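Local atomic coordinates of uncharacterized protein lp_1913 (Lactobacillus plantarum, PDB entry 3FLH), a protein that is of unknown function but carries a rhodanese-like domain, the alpha/beta fold of sulfurtransferases and related phosphatases. Residues Y74-W79 with A100-G105; D78-T83 with A106-K111. One frame throughout, in Å; residues are numbered along the deposited sequence.

Contact 1 (Y74-W79 with A100-G105)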
ATOM      1  N   TYR B  74      -7.167  -1.008 -19.065  1.00 16.69           N
ATOM      2  CA  TYR B  74      -5.830  -0.538 -18.734  1.00 14.31           C
ATOM      3  C   TYR B  74      -5.321  -0.973 -17.374  1.00 12.20           C
ATOM      4  O   TYR B  74      -6.075  -1.041 -16.409  1.00 20.08           O
ATOM      5  CB  TYR B  74      -5.814   0.982 -18.866  1.00 16.54           C
ATOM      6  CG  TYR B  74      -6.046   1.393 -20.299  1.00 17.65           C
ATOM      7  CD1 TYR B  74      -4.986   1.445 -21.206  1.00 13.23           C
ATOM      8  CD2 TYR B  74      -7.337   1.617 -20.777  1.00 11.80           C
ATOM      9  CE1 TYR B  74      -5.210   1.705 -22.556  1.00 15.02           C
ATOM     10  CE2 TYR B  74      -7.569   1.875 -22.124  1.00 12.75           C
ATOM     11  CZ  TYR B  74      -6.501   1.915 -23.004  1.00  8.82           C
ATOM     12  OH  TYR B  74      -6.722   2.162 -24.333  1.00 12.14           O
ATOM     13  N   VAL B  75      -4.030  -1.283 -17.320  1.00 15.10           N
ATOM     14  CA  VAL B  75      -3.368  -1.700 -16.086  1.00 17.14           C
ATOM     15  C   VAL B  75      -2.222  -0.715 -15.858  1.00 14.98           C
ATOM     16  O   VAL B  75      -1.319  -0.601 -16.683  1.00 14.29           O
ATOM     17  CB  VAL B  75      -2.800  -3.144 -16.209  1.00 14.82           C
ATOM     18  CG1 VAL B  75      -2.130  -3.565 -14.908  1.00 14.12           C
ATOM     19  CG2 VAL B  75      -3.928  -4.118 -16.556  1.00 23.72           C
ATOM     20  N   VAL B  76      -2.263   0.001 -14.742  1.00 13.42           N
ATOM     21  CA  VAL B  76      -1.225   0.977 -14.445  1.00 10.48           C
ATOM     22  C   VAL B  76      -0.250   0.452 -13.392  1.00 13.04           C
ATOM     23  O   VAL B  76      -0.588  -0.444 -12.625  1.00 12.51           O
ATOM     24  CB  VAL B  76      -1.842   2.303 -13.919  1.00  8.36           C
ATOM     25  CG1 VAL B  76      -2.788   2.893 -14.950  1.00 12.92           C
ATOM     26  CG2 VAL B  76      -2.585   2.043 -12.618  1.00  8.09           C
ATOM     27  N   TYR B  77       0.961   1.007 -13.367  1.00 12.87           N
ATOM     28  CA  TYR B  77       1.953   0.613 -12.373  1.00 15.85           C
ATOM     29  C   TYR B  77       3.051   1.656 -12.197  1.00 10.54           C
ATOM     30  O   TYR B  77       3.431   2.349 -13.143  1.00 10.90           O
ATOM     31  CB  TYR B  77       2.585  -0.741 -12.738  1.00 11.13           C
ATOM     32  CG  TYR B  77       3.564  -0.695 -13.897  1.00 12.71           C
ATOM     33  CD1 TYR B  77       4.884  -0.260 -13.711  1.00  7.13           C
ATOM     34  CD2 TYR B  77       3.176  -1.105 -15.175  1.00 13.57           C
ATOM     35  CE1 TYR B  77       5.788  -0.241 -14.771  1.00 11.63           C
ATOM     36  CE2 TYR B  77       4.073  -1.092 -16.240  1.00 15.09           C
ATOM     37  CZ  TYR B  77       5.368  -0.665 -16.031  1.00 11.98           C
ATOM     38  OH  TYR B  77       6.256  -0.690 -17.072  1.00 13.17           O
ATOM     39  N   ASP B  78       3.545   1.770 -10.971  1.00  7.08           N
ATOM     40  CA  ASP B  78       4.626   2.692 -10.663  1.00  7.82           C
ATOM     41  C   ASP B  78       5.784   1.763 -10.335  1.00 14.66           C
ATOM     42  O   ASP B  78       5.645   0.536 -10.442  1.00 11.34           O
ATOM     43  CB  ASP B  78       4.263   3.577  -9.456  1.00 15.99           C
ATOM     44  CG  ASP B  78       5.255   4.726  -9.235  1.00 19.88           C
ATOM     45  OD1 ASP B  78       6.128   4.967 -10.100  1.00 18.90           O
ATOM     46  OD2 ASP B  78       5.155   5.405  -8.191  1.00 17.22           O
ATOM     47  N   TRP B  79       6.919   2.315  -9.934  1.00 12.06           N
ATOM     48  CA  TRP B  79       8.065   1.463  -9.645  1.00 15.64           C
ATOM     49  C   TRP B  79       7.804   0.515  -8.484  1.00 17.25           C
ATOM     50  O   TRP B  79       8.319  -0.601  -8.454  1.00 13.51           O
ATOM     51  CB  TRP B  79       9.320   2.306  -9.384  1.00 20.48           C
ATOM     52  CG  TRP B  79       9.307   3.119  -8.124  1.00 15.43           C
ATOM     53  CD1 TRP B  79       8.609   4.268  -7.887  1.00 21.68           C
ATOM     54  CD2 TRP B  79      10.064   2.856  -6.940  1.00 17.88           C
ATOM     55  NE1 TRP B  79       8.892   4.742  -6.623  1.00 17.32           N
ATOM     56  CE2 TRP B  79       9.782   3.892  -6.020  1.00 25.28           C
ATOM     57  CE3 TRP B  79      10.958   1.843  -6.566  1.00 25.51           C
ATOM     58  CZ2 TRP B  79      10.364   3.945  -4.746  1.00 21.15           C
ATOM     59  CZ3 TRP B  79      11.537   1.896  -5.297  1.00 30.91           C
ATOM     60  CH2 TRP B  79      11.235   2.941  -4.405  1.00 19.41           C
ATOM     61  N   ALA B 100     -10.157   0.060 -15.655  1.00 13.86           N
ATOM     62  CA  ALA B 100      -8.740  -0.052 -15.334  1.00  8.68           C
ATOM     63  C   ALA B 100      -8.487  -0.716 -13.995  1.00 13.17           C
ATOM     64  O   ALA B 100      -9.397  -0.907 -13.196  1.00 12.40           O
ATOM     65  CB  ALA B 100      -8.082   1.318 -15.367  1.00  8.65           C
ATOM     66  N   TYR B 101      -7.231  -1.077 -13.772  1.00 12.42           N
ATOM     67  CA  TYR B 101      -6.806  -1.733 -12.546  1.00 13.90           C
ATOM     68  C   TYR B 101      -5.342  -1.383 -12.324  1.00 14.08           C
ATOM     69  O   TYR B 101      -4.637  -1.006 -13.260  1.00 10.82           O
ATOM     70  CB  TYR B 101      -6.927  -3.260 -12.688  1.00 17.17           C
ATOM     71  CG  TYR B 101      -8.333  -3.777 -12.907  1.00 17.06           C
ATOM     72  CD1 TYR B 101      -9.209  -3.953 -11.832  1.00 12.60           C
ATOM     73  CD2 TYR B 101      -8.799  -4.064 -14.194  1.00 15.15           C
ATOM     74  CE1 TYR B 101     -10.517  -4.399 -12.029  1.00 18.76           C
ATOM     75  CE2 TYR B 101     -10.106  -4.510 -14.402  1.00 24.72           C
ATOM     76  CZ  TYR B 101     -10.960  -4.671 -13.316  1.00 24.79           C
ATOM     77  OH  TYR B 101     -12.260  -5.073 -13.518  1.00 27.75           O
ATOM     78  N   GLU B 102      -4.890  -1.503 -11.083  1.00 13.07           N
ATOM     79  CA  GLU B 102      -3.497  -1.254 -10.769  1.00 13.24           C
ATOM     80  C   GLU B 102      -2.845  -2.642 -10.755  1.00 14.85           C
ATOM     81  O   GLU B 102      -3.470  -3.606 -10.307  1.00 14.04           O
ATOM     82  CB  GLU B 102      -3.353  -0.606  -9.393  1.00  8.43           C
ATOM     83  CG  GLU B 102      -1.969  -0.048  -9.188  1.00 20.06           C
ATOM     84  CD  GLU B 102      -1.744   0.575  -7.825  1.00 27.51           C
ATOM     85  OE1 GLU B 102      -2.629   1.314  -7.340  1.00 25.23           O
ATOM     86  OE2 GLU B 102      -0.661   0.329  -7.256  1.00 28.49           O
ATOM     87  N   LEU B 103      -1.618  -2.756 -11.257  1.00 11.40           N
ATOM     88  CA  LEU B 103      -0.918  -4.043 -11.269  1.00 11.04           C
ATOM     89  C   LEU B 103      -0.436  -4.391  -9.859  1.00 10.16           C
ATOM     90  O   LEU B 103       0.316  -3.628  -9.263  1.00  8.90           O
ATOM     91  CB  LEU B 103       0.302  -3.999 -12.209  1.00 14.90           C
ATOM     92  CG  LEU B 103       1.282  -5.190 -12.158  1.00 14.81           C
ATOM     93  CD1 LEU B 103       0.570  -6.450 -12.646  1.00 13.12           C
ATOM     94  CD2 LEU B 103       2.511  -4.920 -13.044  1.00 10.82           C
ATOM     95  N   ALA B 104      -0.868  -5.536  -9.329  1.00 18.31           N
ATOM     96  CA  ALA B 104      -0.448  -5.970  -7.994  1.00 16.27           C
ATOM     97  C   ALA B 104       1.054  -6.250  -8.025  1.00 19.98           C
ATOM     98  O   ALA B 104       1.530  -6.959  -8.909  1.00 18.81           O
ATOM     99  CB  ALA B 104      -1.200  -7.237  -7.593  1.00 17.46           C
ATOM    100  N   GLY B 105       1.800  -5.702  -7.070  1.00 15.81           N
ATOM    101  CA  GLY B 105       3.235  -5.932  -7.051  1.00 16.54           C
ATOM    102  C   GLY B 105       4.032  -4.856  -7.770  1.00 17.18           C
ATOM    103  O   GLY B 105       5.222  -4.679  -7.511  1.00 21.98           O
TER
HETATM  104  O   HOH W   1       1.826   0.821  -8.548  1.00 21.95           O

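Contact 2 (D78-T83 with A106-K111)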
ATOM      1  N   ASP B  78       3.545   1.770 -10.971  1.00  7.08           N
ATOM      2  CA  ASP B  78       4.626   2.692 -10.663  1.00  7.82           C
ATOM      3  C   ASP B  78       5.784   1.763 -10.335  1.00 14.66           C
ATOM      4  O   ASP B  78       5.645   0.536 -10.442  1.00 11.34           O
ATOM      5  CB  ASP B  78       4.263   3.577  -9.456  1.00 15.99           C
ATOM      6  CG  ASP B  78       5.255   4.726  -9.235  1.00 19.88           C
ATOM      7  OD1 ASP B  78       6.128   4.967 -10.100  1.00 18.90           O
ATOM      8  OD2 ASP B  78       5.155   5.405  -8.191  1.00 17.22           O
ATOM      9  N   TRP B  79       6.919   2.315  -9.934  1.00 12.06           N
ATOM     10  CA  TRP B  79       8.065   1.463  -9.645  1.00 15.64           C
ATOM     11  C   TRP B  79       7.804   0.515  -8.484  1.00 17.25           C
ATOM     12  O   TRP B  79       8.319  -0.601  -8.454  1.00 13.51           O
ATOM     13  CB  TRP B  79       9.320   2.306  -9.384  1.00 20.48           C
ATOM     14  CG  TRP B  79       9.307   3.119  -8.124  1.00 15.43           C
ATOM     15  CD1 TRP B  79       8.609   4.268  -7.887  1.00 21.68           C
ATOM     16  CD2 TRP B  79      10.064   2.856  -6.940  1.00 17.88           C
ATOM     17  NE1 TRP B  79       8.892   4.742  -6.623  1.00 17.32           N
ATOM     18  CE2 TRP B  79       9.782   3.892  -6.020  1.00 25.28           C
ATOM     19  CE3 TRP B  79      10.958   1.843  -6.566  1.00 25.51           C
ATOM     20  CZ2 TRP B  79      10.364   3.945  -4.746  1.00 21.15           C
ATOM     21  CZ3 TRP B  79      11.537   1.896  -5.297  1.00 30.91           C
ATOM     22  CH2 TRP B  79      11.235   2.941  -4.405  1.00 19.41           C
ATOM     23  N   THR B  80       6.979   0.948  -7.539  1.00 17.12           N
ATOM     24  CA  THR B  80       6.674   0.113  -6.391  1.00 22.27           C
ATOM     25  C   THR B  80       5.217   0.308  -5.979  1.00 16.56           C
ATOM     26  O   THR B  80       4.614   1.343  -6.266  1.00 20.12           O
ATOM     27  CB  THR B  80       7.617   0.462  -5.211  1.00 24.81           C
ATOM     28  OG1 THR B  80       7.555  -0.572  -4.225  1.00 33.29           O
ATOM     29  CG2 THR B  80       7.212   1.787  -4.581  1.00 22.39           C
ATOM     30  N   GLY B  81       4.648  -0.688  -5.313  1.00 17.10           N
ATOM     31  CA  GLY B  81       3.261  -0.579  -4.899  1.00 13.34           C
ATOM     32  C   GLY B  81       3.022   0.395  -3.761  1.00 15.23           C
ATOM     33  O   GLY B  81       1.903   0.864  -3.571  1.00 25.59           O
ATOM     34  N   GLY B  82       4.071   0.715  -3.009  1.00 17.65           N
ATOM     35  CA  GLY B  82       3.926   1.620  -1.878  1.00 20.90           C
ATOM     36  C   GLY B  82       3.526   3.058  -2.163  1.00 22.80           C
ATOM     37  O   GLY B  82       3.073   3.764  -1.255  1.00 23.25           O
ATOM     38  N   THR B  83       3.689   3.505  -3.406  1.00 19.97           N
ATOM     39  CA  THR B  83       3.335   4.877  -3.758  1.00 16.01           C
ATOM     40  C   THR B  83       1.839   5.002  -3.992  1.00 19.59           C
ATOM     41  O   THR B  83       1.104   4.023  -3.905  1.00 30.02           O
ATOM     42  CB  THR B  83       4.076   5.361  -5.042  1.00 23.25           C
ATOM     43  OG1 THR B  83       3.544   4.691  -6.193  1.00 18.75           O
ATOM     44  CG2 THR B  83       5.572   5.075  -4.943  1.00 21.60           C
ATOM     45  N   ALA B 106       3.379  -4.139  -8.681  1.00 12.72           N
ATOM     46  CA  ALA B 106       4.031  -3.064  -9.429  1.00 14.99           C
ATOM     47  C   ALA B 106       5.245  -3.562 -10.220  1.00 12.17           C
ATOM     48  O   ALA B 106       5.380  -4.759 -10.471  1.00 19.41           O
ATOM     49  CB  ALA B 106       4.444  -1.945  -8.473  1.00 17.20           C
ATOM     50  N   LEU B 107       6.127  -2.645 -10.606  1.00 14.64           N
ATOM     51  CA  LEU B 107       7.315  -2.998 -11.379  1.00 13.86           C
ATOM     52  C   LEU B 107       8.302  -3.831 -10.574  1.00 15.38           C
ATOM     53  O   LEU B 107       8.875  -4.796 -11.086  1.00 14.57           O
ATOM     54  CB  LEU B 107       8.019  -1.738 -11.887  1.00  8.70           C
ATOM     55  CG  LEU B 107       9.232  -2.007 -12.786  1.00 11.63           C
ATOM     56  CD1 LEU B 107       8.797  -2.818 -14.001  1.00 11.95           C
ATOM     57  CD2 LEU B 107       9.860  -0.689 -13.226  1.00 12.38           C
ATOM     58  N   GLU B 108       8.503  -3.451  -9.316  1.00 16.54           N
ATOM     59  CA  GLU B 108       9.420  -4.168  -8.435  1.00 17.67           C
ATOM     60  C   GLU B 108       9.007  -5.634  -8.346  1.00 10.93           C
ATOM     61  O   GLU B 108       9.832  -6.529  -8.508  1.00 18.07           O
ATOM     62  CB  GLU B 108       9.409  -3.539  -7.033  1.00 24.19           C
ATOM     63  CG  GLU B 108      10.361  -4.200  -6.045  1.00 32.89           C
ATOM     64  CD  GLU B 108      10.070  -3.824  -4.604  1.00 46.12           C
ATOM     65  OE1 GLU B 108       8.981  -4.185  -4.100  1.00 53.07           O
ATOM     66  OE2 GLU B 108      10.927  -3.169  -3.971  1.00 46.71           O
ATOM     67  N   GLY B 109       7.725  -5.880  -8.093  1.00 19.02           N
ATOM     68  CA  GLY B 109       7.242  -7.250  -7.998  1.00 17.13           C
ATOM     69  C   GLY B 109       7.387  -8.000  -9.310  1.00 19.17           C
ATOM     70  O   GLY B 109       7.830  -9.150  -9.334  1.00 20.78           O
ATOM     71  N   TRP B 110       7.015  -7.344 -10.406  1.00 17.96           N
ATOM     72  CA  TRP B 110       7.101  -7.941 -11.740  1.00 17.20           C
ATOM     73  C   TRP B 110       8.530  -8.404 -12.039  1.00 17.42           C
ATOM     74  O   TRP B 110       8.741  -9.531 -12.493  1.00 23.01           O
ATOM     75  CB  TRP B 110       6.629  -6.924 -12.787  1.00 11.22           C
ATOM     76  CG  TRP B 110       6.477  -7.466 -14.172  1.00 10.41           C
ATOM     77  CD1 TRP B 110       7.441  -7.544 -15.142  1.00 15.10           C
ATOM     78  CD2 TRP B 110       5.277  -7.989 -14.756  1.00 15.96           C
ATOM     79  NE1 TRP B 110       6.909  -8.079 -16.295  1.00 15.96           N
ATOM     80  CE2 TRP B 110       5.585  -8.362 -16.084  1.00 12.23           C
ATOM     81  CE3 TRP B 110       3.969  -8.179 -14.284  1.00 21.33           C
ATOM     82  CZ2 TRP B 110       4.635  -8.912 -16.943  1.00 18.65           C
ATOM     83  CZ3 TRP B 110       3.021  -8.729 -15.143  1.00 14.85           C
ATOM     84  CH2 TRP B 110       3.360  -9.088 -16.457  1.00 20.19           C
ATOM     85  N   LYS B 111       9.506  -7.538 -11.784  1.00 17.32           N
ATOM     86  CA  LYS B 111      10.900  -7.892 -12.014  1.00 25.36           C
ATOM     87  C   LYS B 111      11.300  -8.990 -11.033  1.00 25.14           C
ATOM     88  O   LYS B 111      12.031  -9.916 -11.386  1.00 29.27           O
ATOM     89  CB  LYS B 111      11.810  -6.677 -11.812  1.00 25.76           C
ATOM     90  CG  LYS B 111      11.687  -5.613 -12.880  1.00 30.42           C
ATOM     91  CD  LYS B 111      12.737  -4.544 -12.681  1.00 21.39           C
ATOM     92  CE  LYS B 111      12.749  -3.558 -13.836  1.00 25.75           C
ATOM     93  NZ  LYS B 111      13.834  -2.559 -13.653  1.00 26.18           N
TER

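Contact 1 (Y74-W79 with A100-G105)
The Tyr77 ring is approached obliquely by Leu103 CD2. Tyr77 CB and Leu103 CB lie 4.0 Å apart. Chi1 of 74° sets Tyr77 CG between the backbone N and the carbonyl carbon; the side chain leads away from strand 99-103, and its OH is hydrogen-bonded to Ile50 N. The Trp79 ring, further on, has Asp78 OD1 in plane at its edge; that oxygen also accepts a weak bond from Trp79 N. On the same side of the sheet as Leu103, Val75 CG1 sits 3.7 Å from Leu103 CB, the two side chains crossing at a slant. Tyr74, Val76, Ala100 and Glu102 occupy the opposite side, where Ala100 CB comes within 3.3 Å of Tyr74 O. Three backbone bonds establish the parallel pairing: Tyr101 N to Tyr74 O, Val76 N to Tyr101 O, and a third in which Leu103 N meets Val76 O at 2.9 Å (N-H...O 168°). Past the last bond a water accepts from Asp78 N (3.1 Å) and donates to Glu102 OE2 (2.8 Å). The chemistry thus changes from direct amide pairing between central strands to a water bridge where they diverge, giving the carboxylate of Glu102, a buried residue, a polar partner.

Contact 2 (D78-T83 with A106-K111)
Glu108 reaches back over the loop 78-83. Its CB lies 3.4 Å from Trp79 O; CG, anti to the backbone N (chi1 -179°), starts an extended chain that runs beside Thr80, both side chains pointing the same way. CD then comes near Thr80 OG1, and at the tip OE1 stays 3.9 Å from that OG1, which is proximity and not a bond. The hydrogen bonds across the contact are made by backbone. Leu107 N donates to Asp78 O at 3.2 Å, with an N-H...O angle of 164°. Glu108 N meets Trp79 O at 3.0 Å, tilted 27° from the carbonyl plane. Consecutive loop carbonyls thereby receive consecutive amides of helix 106-112. Ala106 CB fills the bend of the loop, 3.4 Å from Gly81 N. Within the loop, Thr80 CG2 stands 3.6 Å above the centre of the Trp79 ring, and Thr83 OG1 donates to the anti lone pair of Asp78 OD2 at 2.7 Å, tying together the two ends of a segment that includes the type I turn from Thr80 to Thr83. Glu108 of the second subunit packs on Trp79 and Thr80. Lying between a central parallel strand and helix 85-95, against helix 106-112, the loop takes the place of the rhodanese active-site loop but lacks the sulfurtransferase cysteine, so no such activity can be inferred.

From the N terminus, the chain reaches strand 73-77, runs through the loop 78-83 and helix 85-95, and returns along strand 99-103; contact 1 closes this beta-alpha-beta unit. Contact 2 starts slightly later, sharing Asp78 and Trp79, and closes at helix 106-112, just after strand 99-103. Because both starts precede both ends, the two closures interleave, each overlapping the other's span. Contact 1 ties central strands of the sheet, whereas contact 2 ties the loop at the end of one strand to the helix following the other. Their centres are 8 Å apart, joined where Leu103 CD2 meets Trp110 CE3 (3.8 Å) and Tyr77 CD1 meets Leu107 CB (3.9 Å).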